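Local coordinates for protein putative ABC transporter subunit, substrate-binding component (Rhodopseudomonas palustris, PDB 4EVQ) that probably serves as the solute-binding component of an ABC transporter, binding 4-hydroxybenzoate and related aromatic acids for uptake, at residues A83-S92 against I107-A116; A95-R103 against I118-V128. All coordinates share one frame; numbering follows the deposited sequence. Where two conformers were deposited one is given.

Interaction 1: A83-S92 against I107-A116; sequences ADVLIGTVHS and IPTIVPNAGA. With PHB (p-hydroxybenzoic acid), chain H.
Asn113 and Val90 meet beside the bound p-hydroxybenzoic acid: ND2 of Asn113 donates to Val90 O at 3.1 Å, with the acceptor lying in the plane of the amide. CG of Asn113 stands anti to its own backbone N (chi1 -175°), which carries the amide across to Val90 and sets ND2 3.4 Å from ring atom C6 of the ligand. The carboxylate of the ligand is gripped by both segments. Ser92 N binds O1', while O2' receives two donors, Ser92 OG at 2.6 Å and Gly115 N in a nearly straight bond (167°). Tyr161 and Ser215 supply further hydrogen bonds to the ligand.

Behind this first shell, Ala114 N donates to Thr89 O, joining the two loops, and Gln292 holds OD1 of Asn113. Further back the loops become strands 85-88 and 109-111, whose axes approach to 4.7 Å at 11°, hence parallel. Leu86 straddles Thr109, its N donating to Pro108 O at 2.9 Å and its O accepting from Ile110 N; Gly88 N continues the pairing to Ile110 O. On one face of the sheet CG2 of Ile87 packs 3.9 Å from CG of Pro112; on the other Leu86 and Thr109 lie side by side, and OG1 of Thr109 turns back to Ile107 O.

Helix 92-105 links the two parallel strands, making a beta-alpha-beta unit, with the loops that follow the C-terminal ends of both strands reaching the binding cleft, as in periplasmic binding proteins of the leucine-binding family.

Interaction 2: A95-R103 against I118-V128; sequences AMAMVKIAR and IITRAMCAPNV. With SO4 (sulfate ion), chain D.
Arg103 sets out with CG between its backbone N and carbonyl carbon (chi1 70°) and bends at chi3 (-56°), bringing its guanidinium back to Met123 and Cys124. NE donates to Met123 O at 3.0 Å, from above the carbonyl plane, and NH1 to Cys124 O at 3.0 Å; both acceptors sit at the guanidinium edge, near its plane. The selenomethionine Met123 runs extended beyond CG and crosses the Arg103 side chain at about a right angle, laying SE 3.8 Å from CG1 of Val99 and CE 4.1 Å from CB of Lys100. Helix 92-105, the crossover helix of a beta-alpha-beta unit, thereby packs on the loop leading to edge strand 128-130, a loop tied by the Cys124-Cys372 disulfide to the C-terminal tail. A leucine in place of Arg103 would probably leave the Met123 and Cys124 carbonyls without these two donors. Val99 fits between Met123, Ile119 and Val128, its CG2 4.1 Å from CD1 of Ile119. Toward the C-terminal end of the helix segment, ND2 of Asn127 donates to Ala102 O at 2.9 Å and also to Ile107 O, while one water donates to both Asn127 OD1 and Arg103 O.

How the interactions relate
Helix 92-105 connects the two strands of interaction 1 and supplies one side of interaction 2, so both contacts belong to the same lobe, with centres 9 Å apart. Interaction 1 is almost wholly buried and rests mainly on main-chain pairing of strands, continued by loops that reach the ligand; interaction 2 is partly buried, and there side chains of the helix meet a loop through apolar packing and side-chain donors to backbone carbonyls. Asn127 also joins them through its main chain: its O lies 2.9 Å from Thr109 N, a probable hydrogen bond. Nearer the ligand, Ala95 CB packs 3.3 Å from Ala114 CB.

Interaction 1: A83-S92 against I107-A116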
ATOM      1  N   ALA A  83      17.515 -10.635 -12.743  1.00 15.97           N
ATOM      2  CA  ALA A  83      16.416  -9.772 -13.106  1.00 16.22           C
ATOM      3  C   ALA A  83      16.953  -8.450 -13.634  1.00 16.62           C
ATOM      4  O   ALA A  83      17.963  -7.947 -13.173  1.00 16.43           O
ATOM      5  CB  ALA A  83      15.568  -9.500 -11.884  1.00 16.31           C
ATOM      6  N   ASP A  84      16.202  -7.847 -14.533  1.00 14.41           N
ATOM      7  CA  ASP A  84      16.536  -6.527 -15.040  1.00 14.46           C
ATOM      8  C   ASP A  84      15.937  -5.425 -14.184  1.00 14.74           C
ATOM      9  O   ASP A  84      16.431  -4.298 -14.131  1.00 14.65           O
ATOM     10  CB  ASP A  84      16.026  -6.362 -16.482  1.00 16.05           C
ATOM     11  CG  ASP A  84      16.726  -7.303 -17.465  1.00 18.80           C
ATOM     12  OD1 ASP A  84      17.981  -7.252 -17.545  1.00 20.50           O
ATOM     13  OD2 ASP A  84      16.010  -8.077 -18.132  1.00 19.77           O
ATOM     14  N   VAL A  85      14.818  -5.758 -13.538  1.00 13.32           N
ATOM     15  CA  VAL A  85      14.050  -4.829 -12.690  1.00 12.88           C
ATOM     16  C   VAL A  85      13.497  -5.652 -11.563  1.00 11.39           C
ATOM     17  O   VAL A  85      13.222  -6.837 -11.759  1.00 12.67           O
ATOM     18  CB  VAL A  85      12.850  -4.203 -13.481  1.00 15.35           C
ATOM     19  CG1 VAL A  85      11.950  -3.310 -12.586  1.00 15.14           C
ATOM     20  CG2 VAL A  85      13.384  -3.391 -14.707  1.00 17.96           C
ATOM     21  N   LEU A  86      13.387  -5.039 -10.390  1.00  9.86           N
ATOM     22  CA  LEU A  86      12.838  -5.684  -9.203  1.00 10.57           C
ATOM     23  C   LEU A  86      11.603  -4.939  -8.703  1.00  9.69           C
ATOM     24  O   LEU A  86      11.632  -3.722  -8.543  1.00 11.34           O
ATOM     25  CB  LEU A  86      13.887  -5.701  -8.098  1.00 12.03           C
ATOM     26  CG  LEU A  86      13.505  -6.240  -6.728  1.00 13.20           C
ATOM     27  CD1 LEU A  86      13.161  -7.706  -6.799  1.00 13.41           C
ATOM     28  CD2 LEU A  86      14.684  -6.027  -5.790  1.00 14.09           C
ATOM     29  N   ILE A  87      10.513  -5.668  -8.558  1.00  9.85           N
ATOM     30  CA  ILE A  87       9.253  -5.093  -8.043  1.00  9.67           C
ATOM     31  C   ILE A  87       8.817  -5.905  -6.824  1.00  8.95           C
ATOM     32  O   ILE A  87       8.555  -7.104  -6.916  1.00 10.37           O
ATOM     33  CB  ILE A  87       8.148  -5.027  -9.119  1.00 10.52           C
ATOM     34  CG1 ILE A  87       8.626  -4.194 -10.308  1.00 11.43           C
ATOM     35  CG2 ILE A  87       6.827  -4.492  -8.517  1.00 11.38           C
ATOM     36  CD1 ILE A  87       7.644  -4.126 -11.432  1.00 13.03           C
ATOM     37  N   GLY A  88       8.749  -5.258  -5.669  1.00  9.51           N
ATOM     38  CA  GLY A  88       8.246  -5.912  -4.461  1.00 10.37           C
ATOM     39  C   GLY A  88       8.432  -4.981  -3.297  1.00  8.07           C
ATOM     40  O   GLY A  88       9.078  -3.924  -3.411  1.00  9.18           O
ATOM     41  N   THR A  89       7.785  -5.234  -2.155  1.00  8.48           N
ATOM     42  CA  THR A  89       6.818  -6.273  -1.897  1.00  7.76           C
ATOM     43  C   THR A  89       5.673  -5.691  -1.055  1.00  7.23           C
ATOM     44  O   THR A  89       5.506  -4.452  -1.013  1.00  8.58           O
ATOM     45  CB  THR A  89       7.499  -7.448  -1.229  1.00 10.49           C
ATOM     46  OG1 THR A  89       6.522  -8.509  -1.004  1.00 10.99           O
ATOM     47  CG2 THR A  89       8.131  -7.076   0.098  1.00 11.64           C
ATOM     48  N   VAL A  90       4.891  -6.532  -0.395  1.00  7.83           N
ATOM     49  CA  VAL A  90       3.784  -6.111   0.469  1.00  7.07           C
ATOM     50  C   VAL A  90       4.140  -5.821   1.891  1.00  7.50           C
ATOM     51  O   VAL A  90       3.825  -4.749   2.394  1.00  8.00           O
ATOM     52  CB  VAL A  90       2.653  -7.175   0.415  1.00  7.38           C
ATOM     53  CG1 VAL A  90       1.568  -6.923   1.462  1.00  8.19           C
ATOM     54  CG2 VAL A  90       2.020  -7.199  -0.990  1.00  8.25           C
ATOM     55  N   HIS A  91       4.795  -6.754   2.556  1.00  7.53           N
ATOM     56  CA  HIS A  91       5.088  -6.676   3.999  1.00  7.36           C
ATOM     57  C   HIS A  91       6.324  -5.807   4.252  1.00  6.64           C
ATOM     58  O   HIS A  91       7.362  -6.022   3.636  1.00  7.84           O
ATOM     59  CB  HIS A  91       5.291  -8.121   4.484  1.00  8.04           C
ATOM     60  CG  HIS A  91       5.524  -8.288   5.958  1.00  8.66           C
ATOM     61  ND1 HIS A  91       6.697  -7.926   6.584  1.00  9.51           N
ATOM     62  CD2 HIS A  91       4.782  -8.917   6.898  1.00  9.15           C
ATOM     63  CE1 HIS A  91       6.649  -8.286   7.855  1.00  9.19           C
ATOM     64  NE2 HIS A  91       5.487  -8.871   8.078  1.00 10.05           N
ATOM     65  N   SER A  92       6.185  -4.820   5.115  1.00  7.06           N
ATOM     66  CA  SER A  92       7.249  -3.858   5.349  1.00  7.83           C
ATOM     67  C   SER A  92       8.531  -4.453   5.855  1.00  8.00           C
ATOM     68  O   SER A  92       9.596  -3.946   5.546  1.00  8.96           O
ATOM     69  CB  SER A  92       6.807  -2.793   6.348  1.00  8.43           C
ATOM     70  OG  SER A  92       6.025  -1.780   5.766  1.00  7.87           O
ATOM     71  N   ILE A 107      20.010  -2.068  -9.286  1.00 13.09           N
ATOM     72  CA  ILE A 107      18.913  -2.519 -10.112  1.00 12.08           C
ATOM     73  C   ILE A 107      17.666  -1.603  -9.925  1.00 11.21           C
ATOM     74  O   ILE A 107      17.293  -1.234  -8.787  1.00 11.90           O
ATOM     75  CB  ILE A 107      18.526  -3.992  -9.757  1.00 11.72           C
ATOM     76  CG1 ILE A 107      17.446  -4.539 -10.676  1.00 12.88           C
ATOM     77  CG2 ILE A 107      18.073  -4.089  -8.281  1.00 12.84           C
ATOM     78  CD1 ILE A 107      17.271  -6.081 -10.523  1.00 12.29           C
ATOM     79  N   PRO A 108      16.983  -1.250 -11.029  1.00 11.98           N
ATOM     80  CA  PRO A 108      15.742  -0.447 -10.855  1.00 12.17           C
ATOM     81  C   PRO A 108      14.767  -1.236 -10.016  1.00 11.30           C
ATOM     82  O   PRO A 108      14.487  -2.409 -10.279  1.00 11.13           O
ATOM     83  CB  PRO A 108      15.233  -0.287 -12.286  1.00 12.86           C
ATOM     84  CG  PRO A 108      16.535  -0.366 -13.160  1.00 12.46           C
ATOM     85  CD  PRO A 108      17.328  -1.440 -12.459  1.00 12.22           C
ATOM     86  N   THR A 109      14.270  -0.574  -8.976  1.00  9.94           N
ATOM     87  CA  THR A 109      13.450  -1.218  -7.924  1.00 10.44           C
ATOM     88  C   THR A 109      12.211  -0.392  -7.652  1.00  9.56           C
ATOM     89  O   THR A 109      12.309   0.795  -7.340  1.00 10.95           O
ATOM     90  CB  THR A 109      14.280  -1.357  -6.650  1.00 11.87           C
ATOM     91  OG1 THR A 109      15.415  -2.170  -6.919  1.00 12.76           O
ATOM     92  CG2 THR A 109      13.478  -1.996  -5.525  1.00 11.36           C
ATOM     93  N   ILE A 110      11.054  -1.026  -7.728  1.00  8.80           N
ATOM     94  CA  ILE A 110       9.789  -0.364  -7.444  1.00  8.93           C
ATOM     95  C   ILE A 110       9.057  -1.138  -6.335  1.00  9.03           C
ATOM     96  O   ILE A 110       8.817  -2.320  -6.458  1.00  8.80           O
ATOM     97  CB  ILE A 110       8.902  -0.272  -8.721  1.00  9.31           C
ATOM     98  CG1 ILE A 110       9.684   0.349  -9.878  1.00 10.63           C
ATOM     99  CG2 ILE A 110       7.587   0.412  -8.403  1.00 10.17           C
ATOM    100  CD1 ILE A 110       8.976   0.178 -11.222  1.00 13.27           C
ATOM    101  N   VAL A 111       8.734  -0.429  -5.272  1.00  8.41           N
ATOM    102  CA  VAL A 111       7.962  -0.978  -4.145  1.00  8.27           C
ATOM    103  C   VAL A 111       6.504  -0.678  -4.395  1.00  6.87           C
ATOM    104  O   VAL A 111       6.108   0.483  -4.403  1.00  8.39           O
ATOM    105  CB  VAL A 111       8.434  -0.359  -2.845  1.00  7.23           C
ATOM    106  CG1 VAL A 111       7.603  -0.870  -1.661  1.00  8.98           C
ATOM    107  CG2 VAL A 111       9.888  -0.626  -2.608  1.00  9.76           C
ATOM    108  N   PRO A 112       5.674  -1.714  -4.558  1.00  8.00           N
ATOM    109  CA  PRO A 112       4.285  -1.515  -4.993  1.00  7.68           C
ATOM    110  C   PRO A 112       3.280  -1.602  -3.823  1.00  6.96           C
ATOM    111  O   PRO A 112       2.090  -1.650  -4.061  1.00  7.66           O
ATOM    112  CB  PRO A 112       4.069  -2.680  -5.963  1.00  8.70           C
ATOM    113  CG  PRO A 112       4.782  -3.780  -5.317  1.00  9.37           C
ATOM    114  CD  PRO A 112       6.014  -3.135  -4.697  1.00  7.67           C
ATOM    115  N   ASN A 113       3.777  -1.735  -2.609  1.00  6.64           N
ATOM    116  CA  ASN A 113       2.879  -1.624  -1.459  1.00  6.24           C
ATOM    117  C   ASN A 113       3.584  -1.244  -0.151  1.00  7.07           C
ATOM    118  O   ASN A 113       3.241  -0.234   0.462  1.00  7.79           O
ATOM    119  CB  ASN A 113       2.085  -2.918  -1.160  1.00  5.85           C
ATOM    120  CG  ASN A 113       1.096  -2.684  -0.030  1.00  6.79           C
ATOM    121  OD1 ASN A 113       0.112  -1.966  -0.219  1.00  7.67           O
ATOM    122  ND2 ASN A 113       1.419  -3.191   1.171  1.00  7.03           N
ATOM    123  N   ALA A 114       4.554  -2.041   0.296  1.00  7.36           N
ATOM    124  CA  ALA A 114       5.135  -1.879   1.631  1.00  7.43           C
ATOM    125  C   ALA A 114       5.340  -0.428   1.983  1.00  7.37           C
ATOM    126  O   ALA A 114       6.043   0.302   1.273  1.00  7.99           O
ATOM    127  CB  ALA A 114       6.457  -2.631   1.760  1.00  7.52           C
ATOM    128  N   GLY A 115       4.783  -0.011   3.089  1.00  6.95           N
ATOM    129  CA  GLY A 115       4.830   1.375   3.526  1.00  6.43           C
ATOM    130  C   GLY A 115       5.990   1.767   4.365  1.00  6.93           C
ATOM    131  O   GLY A 115       6.067   2.947   4.776  1.00  7.74           O
ATOM    132  N   ALA A 116       6.929   0.862   4.598  1.00  6.79           N
ATOM    133  CA  ALA A 116       7.997   1.109   5.566  1.00  7.24           C
ATOM    134  C   ALA A 116       8.554   2.512   5.405  1.00  7.51           C
ATOM    135  O   ALA A 116       9.048   2.879   4.326  1.00  8.51           O
ATOM    136  CB  ALA A 116       9.104   0.066   5.384  1.00  8.23           C
TER
HETATM  137  C1' PHB H 406       2.992  -3.332   5.063  1.00  6.09           C
HETATM  138  O1' PHB H 406       3.485  -4.281   5.714  1.00  6.61           O
HETATM  139  O2' PHB H 406       3.680  -2.291   4.723  1.00  7.16           O
HETATM  140  C1  PHB H 406       1.581  -3.334   4.623  1.00  5.93           C
HETATM  141  C2  PHB H 406       0.917  -4.551   4.470  1.00  6.44           C
HETATM  142  C3  PHB H 406      -0.412  -4.561   4.075  1.00  6.91           C
HETATM  143  C4  PHB H 406      -1.059  -3.389   3.858  1.00  6.92           C
HETATM  144  C5  PHB H 406      -0.414  -2.171   3.980  1.00  6.17           C
HETATM  145  C6  PHB H 406       0.892  -2.172   4.370  1.00  6.48           C
HETATM  146  O4  PHB H 406      -2.350  -3.378   3.478  1.00 13.73           O

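Interaction 2: A95-R103 against I118-V128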
ATOM      1  N   ALA A  95      10.173  -5.968   2.825  1.00  9.32           N
ATOM      2  CA  ALA A  95      10.585  -4.897   1.929  1.00  8.80           C
ATOM      3  C   ALA A  95      11.805  -4.159   2.397  1.00  8.64           C
ATOM      4  O   ALA A  95      12.658  -3.793   1.560  1.00 10.30           O
ATOM      5  CB  ALA A  95       9.453  -3.931   1.709  1.00  9.69           C
HETATM    6  N   MSE A  96      11.955  -3.929   3.690  0.59 10.86           N
HETATM    7  CA  MSE A  96      13.128  -3.178   4.122  0.59 12.51           C
HETATM    8  C   MSE A  96      14.412  -4.008   3.921  0.59 11.99           C
HETATM    9  O   MSE A  96      15.480  -3.472   3.585  0.59 12.26           O
HETATM   10  CB  MSE A  96      12.976  -2.667   5.557  0.59 16.58           C
HETATM   11  CG  MSE A  96      12.944  -3.707   6.598  0.59 19.19           C
HETATM   12 SE   MSE A  96      12.731  -2.838   8.338  0.35 22.27          SE
HETATM   13  CE  MSE A  96      10.923  -2.198   8.204  0.59 17.41           C
ATOM     14  N   ALA A  97      14.317  -5.317   4.066  1.00 11.52           N
ATOM     15  CA  ALA A  97      15.472  -6.168   3.810  1.00 11.55           C
ATOM     16  C   ALA A  97      15.765  -6.225   2.322  1.00 11.44           C
ATOM     17  O   ALA A  97      16.943  -6.253   1.911  1.00 13.50           O
ATOM     18  CB  ALA A  97      15.168  -7.555   4.360  1.00 12.04           C
HETATM   19  N   MSE A  98      14.729  -6.228   1.508  1.00  9.98           N
HETATM   20  CA  MSE A  98      14.898  -6.243   0.046  1.00 10.36           C
HETATM   21  C   MSE A  98      15.552  -4.968  -0.404  1.00 10.29           C
HETATM   22  O   MSE A  98      16.507  -5.008  -1.199  1.00 10.40           O
HETATM   23  CB  MSE A  98      13.517  -6.403  -0.622  1.00 10.93           C
HETATM   24  CG  MSE A  98      13.556  -6.564  -2.109  1.00 11.85           C
HETATM   25 SE   MSE A  98      11.888  -6.101  -3.008  0.58 14.82          SE
HETATM   26  CE  MSE A  98      12.153  -4.189  -2.939  1.00 14.30           C
ATOM     27  N   VAL A  99      15.061  -3.828   0.033  1.00 11.11           N
ATOM     28  CA  VAL A  99      15.603  -2.544  -0.390  1.00 10.95           C
ATOM     29  C   VAL A  99      17.026  -2.361   0.104  1.00 11.47           C
ATOM     30  O   VAL A  99      17.834  -1.771  -0.610  1.00 12.13           O
ATOM     31  CB  VAL A  99      14.703  -1.398   0.112  1.00 10.99           C
ATOM     32  CG1 VAL A  99      15.395  -0.043  -0.058  1.00 12.64           C
ATOM     33  CG2 VAL A  99      13.405  -1.421  -0.611  1.00 12.16           C
ATOM     34  N   LYS A 100      17.385  -2.920   1.254  1.00 12.56           N
ATOM     35  CA  LYS A 100      18.740  -2.784   1.752  1.00 12.78           C
ATOM     36  C   LYS A 100      19.717  -3.358   0.734  1.00 13.58           C
ATOM     37  O   LYS A 100      20.803  -2.805   0.508  1.00 15.66           O
ATOM     38  CB  LYS A 100      18.900  -3.477   3.108  1.00 13.67           C
ATOM     39  CG  LYS A 100      20.262  -3.364   3.701  1.00 16.60           C
ATOM     40  CD  LYS A 100      20.291  -3.927   5.143  1.00 19.77           C
ATOM     41  CE  LYS A 100      21.708  -3.769   5.755  1.00 24.27           C
ATOM     42  NZ  LYS A 100      21.721  -4.205   7.176  1.00 28.00           N
ATOM     43  N   ILE A 101      19.410  -4.493   0.135  1.00 12.50           N
ATOM     44  CA  ILE A 101      20.242  -5.077  -0.924  1.00 13.37           C
ATOM     45  C   ILE A 101      20.107  -4.334  -2.226  1.00 12.69           C
ATOM     46  O   ILE A 101      21.092  -4.031  -2.890  1.00 13.19           O
ATOM     47  CB  ILE A 101      19.778  -6.542  -1.137  1.00 13.45           C
ATOM     48  CG1 ILE A 101      20.046  -7.359   0.119  1.00 15.71           C
ATOM     49  CG2 ILE A 101      20.452  -7.166  -2.348  1.00 13.95           C
ATOM     50  CD1 ILE A 101      19.341  -8.641   0.164  1.00 16.91           C
ATOM     51  N   ALA A 102      18.894  -4.057  -2.655  1.00 12.57           N
ATOM     52  CA  ALA A 102      18.683  -3.450  -3.938  1.00 12.01           C
ATOM     53  C   ALA A 102      19.338  -2.087  -4.042  1.00 12.41           C
ATOM     54  O   ALA A 102      19.872  -1.758  -5.108  1.00 12.38           O
ATOM     55  CB  ALA A 102      17.177  -3.364  -4.255  1.00 13.27           C
ATOM     56  N   ARG A 103      19.343  -1.299  -2.973  1.00 12.42           N
ATOM     57  CA  ARG A 103      19.929   0.030  -3.026  1.00 13.99           C
ATOM     58  C   ARG A 103      21.446  -0.038  -3.251  1.00 15.74           C
ATOM     59  O   ARG A 103      22.013   0.877  -3.836  1.00 17.54           O
ATOM     60  CB  ARG A 103      19.572   0.814  -1.779  1.00 16.44           C
ATOM     61  CG  ARG A 103      20.210   0.342  -0.559  1.00 18.14           C
ATOM     62  CD  ARG A 103      19.657   1.082   0.662  1.00 19.15           C
ATOM     63  NE  ARG A 103      19.785   2.543   0.546  1.00 19.50           N
ATOM     64  CZ  ARG A 103      20.901   3.243   0.781  1.00 22.30           C
ATOM     65  NH1 ARG A 103      20.876   4.565   0.673  1.00 23.00           N
ATOM     66  NH2 ARG A 103      22.043   2.648   1.124  1.00 23.78           N
ATOM     67  N   ILE A 118      11.268   3.829   6.274  1.00  9.83           N
ATOM     68  CA  ILE A 118      12.691   3.984   5.973  1.00 10.94           C
ATOM     69  C   ILE A 118      12.970   3.941   4.471  1.00 10.20           C
ATOM     70  O   ILE A 118      13.984   4.503   4.022  1.00 10.93           O
ATOM     71  CB  ILE A 118      13.517   2.923   6.715  1.00 12.59           C
ATOM     72  CG1 ILE A 118      14.984   3.313   6.772  1.00 13.76           C
ATOM     73  CG2 ILE A 118      13.311   1.539   6.117  1.00 13.61           C
ATOM     74  CD1 ILE A 118      15.746   2.474   7.780  1.00 16.24           C
ATOM     75  N   ILE A 119      12.112   3.309   3.692  1.00 10.06           N
ATOM     76  CA  ILE A 119      12.392   3.113   2.266  1.00 10.53           C
ATOM     77  C   ILE A 119      12.563   4.424   1.514  1.00 10.45           C
ATOM     78  O   ILE A 119      13.401   4.507   0.585  1.00 13.81           O
ATOM     79  CB  ILE A 119      11.296   2.195   1.669  1.00 10.30           C
ATOM     80  CG1 ILE A 119      11.460   0.795   2.220  1.00 10.18           C
ATOM     81  CG2 ILE A 119      11.349   2.183   0.136  1.00 10.61           C
ATOM     82  CD1 ILE A 119      10.395  -0.179   1.806  1.00 11.65           C
ATOM     83  N   THR A 120      11.841   5.449   1.914  1.00 11.15           N
ATOM     84  CA  THR A 120      11.990   6.776   1.289  1.00 11.98           C
ATOM     85  C   THR A 120      12.470   7.821   2.304  1.00 12.71           C
ATOM     86  O   THR A 120      12.266   9.068   2.152  1.00 14.54           O
ATOM     87  CB  THR A 120      10.703   7.206   0.525  1.00 13.69           C
ATOM     88  OG1 THR A 120       9.587   7.252   1.417  1.00 15.19           O
ATOM     89  CG2 THR A 120      10.365   6.228  -0.635  1.00 15.04           C
ATOM     90  N   ARG A 121      13.198   7.320   3.289  1.00 11.63           N
ATOM     91  CA  ARG A 121      13.886   8.120   4.291  1.00 14.32           C
ATOM     92  C   ARG A 121      15.344   7.669   4.277  1.00 13.87           C
ATOM     93  O   ARG A 121      15.991   7.832   3.229  1.00 14.28           O
ATOM     94  CB  ARG A 121      13.180   8.100   5.659  1.00 14.76           C
ATOM     95  CG  ARG A 121      11.830   8.875   5.605  1.00 15.68           C
ATOM     96  CD  ARG A 121      11.080   8.937   6.908  1.00 17.93           C
ATOM     97  NE  ARG A 121       9.896   9.807   6.787  1.00 19.63           N
ATOM     98  CZ  ARG A 121       9.306  10.430   7.804  1.00 20.63           C
ATOM     99  NH1 ARG A 121       9.771  10.274   9.033  1.00 25.06           N
ATOM    100  NH2 ARG A 121       8.256  11.225   7.608  1.00 19.90           N
ATOM    101  N   ALA A 122      15.893   7.114   5.350  1.00 14.42           N
ATOM    102  CA  ALA A 122      17.331   6.747   5.339  1.00 15.34           C
ATOM    103  C   ALA A 122      17.777   5.749   4.258  1.00 15.47           C
ATOM    104  O   ALA A 122      18.934   5.754   3.855  1.00 18.00           O
ATOM    105  CB  ALA A 122      17.760   6.246   6.724  1.00 17.31           C
HETATM  106  N   MSE A 123      16.882   4.885   3.784  1.00 15.28           N
HETATM  107  CA  MSE A 123      17.223   3.945   2.733  1.00 14.37           C
HETATM  108  C   MSE A 123      16.914   4.472   1.326  1.00 13.58           C
HETATM  109  O   MSE A 123      17.055   3.756   0.347  1.00 14.72           O
HETATM  110  CB  MSE A 123      16.470   2.624   2.892  1.00 17.40           C
HETATM  111  CG  MSE A 123      17.026   1.688   3.885  1.00 18.46           C
HETATM  112 SE   MSE A 123      16.184  -0.138   3.661  0.50 19.32          SE
HETATM  113  CE  MSE A 123      16.843  -0.787   5.365  1.00 20.90           C
ATOM    114  N   CYS A 124      16.539   5.734   1.196  1.00 13.75           N
ATOM    115  CA  CYS A 124      16.255   6.260  -0.132  1.00 14.73           C
ATOM    116  C   CYS A 124      17.489   6.117  -1.029  1.00 14.48           C
ATOM    117  O   CYS A 124      18.638   6.141  -0.549  1.00 16.43           O
ATOM    118  CB  CYS A 124      15.795   7.716  -0.045  1.00 17.21           C
ATOM    119  SG  CYS A 124      17.150   8.902   0.095  1.00 20.34           S
ATOM    120  N   ALA A 125      17.238   5.962  -2.317  1.00 14.19           N
ATOM    121  CA  ALA A 125      18.343   5.744  -3.256  1.00 12.56           C
ATOM    122  C   ALA A 125      17.896   6.098  -4.653  1.00 12.29           C
ATOM    123  O   ALA A 125      16.692   6.066  -4.974  1.00 11.82           O
ATOM    124  CB  ALA A 125      18.778   4.291  -3.190  1.00 14.32           C
ATOM    125  N   PRO A 126      18.871   6.345  -5.553  1.00 12.28           N
ATOM    126  CA  PRO A 126      18.493   6.768  -6.906  1.00 12.65           C
ATOM    127  C   PRO A 126      17.722   5.717  -7.677  1.00 11.13           C
ATOM    128  O   PRO A 126      17.010   6.052  -8.605  1.00 12.29           O
ATOM    129  CB  PRO A 126      19.842   7.016  -7.597  1.00 15.02           C
ATOM    130  CG  PRO A 126      20.733   7.367  -6.499  1.00 16.92           C
ATOM    131  CD  PRO A 126      20.300   6.538  -5.293  1.00 14.66           C
ATOM    132  N   ASN A 127      17.862   4.432  -7.302  1.00 10.80           N
ATOM    133  CA  ASN A 127      17.195   3.336  -7.983  1.00 10.85           C
ATOM    134  C   ASN A 127      15.962   2.773  -7.293  1.00 10.80           C
ATOM    135  O   ASN A 127      15.454   1.770  -7.724  1.00 11.81           O
ATOM    136  CB  ASN A 127      18.167   2.186  -8.181  1.00 10.78           C
ATOM    137  CG  ASN A 127      18.658   1.581  -6.886  1.00 12.15           C
ATOM    138  OD1 ASN A 127      19.065   2.273  -5.962  1.00 13.08           O
ATOM    139  ND2 ASN A 127      18.653   0.252  -6.825  1.00 12.27           N
ATOM    140  N   VAL A 128      15.536   3.381  -6.191  1.00  9.82           N
ATOM    141  CA  VAL A 128      14.418   2.859  -5.393  1.00  9.75           C
ATOM    142  C   VAL A 128      13.273   3.820  -5.461  1.00  9.33           C
ATOM    143  O   VAL A 128      13.396   4.999  -5.157  1.00 10.55           O
ATOM    144  CB  VAL A 128      14.889   2.632  -3.951  1.00 13.92           C
ATOM    145  CG1 VAL A 128      13.696   2.238  -3.025  1.00 16.23           C
ATOM    146  CG2 VAL A 128      15.951   1.557  -3.874  1.00 14.66           C
TER
HETATM  147  S   SO4 D 402       6.938  11.981  11.125  0.67 22.58           S
HETATM  148  O1  SO4 D 402       5.648  11.299  10.952  0.67 22.41           O
HETATM  149  O2  SO4 D 402       7.962  10.966  11.281  0.67 24.27           O
HETATM  150  O3  SO4 D 402       7.237  12.682   9.883  0.67 25.04           O
HETATM  151  O4  SO4 D 402       6.926  12.974  12.203  0.67 22.95           O
HETATM  152  O   HOH W   1      21.526   3.163  -5.573  1.00 36.14           O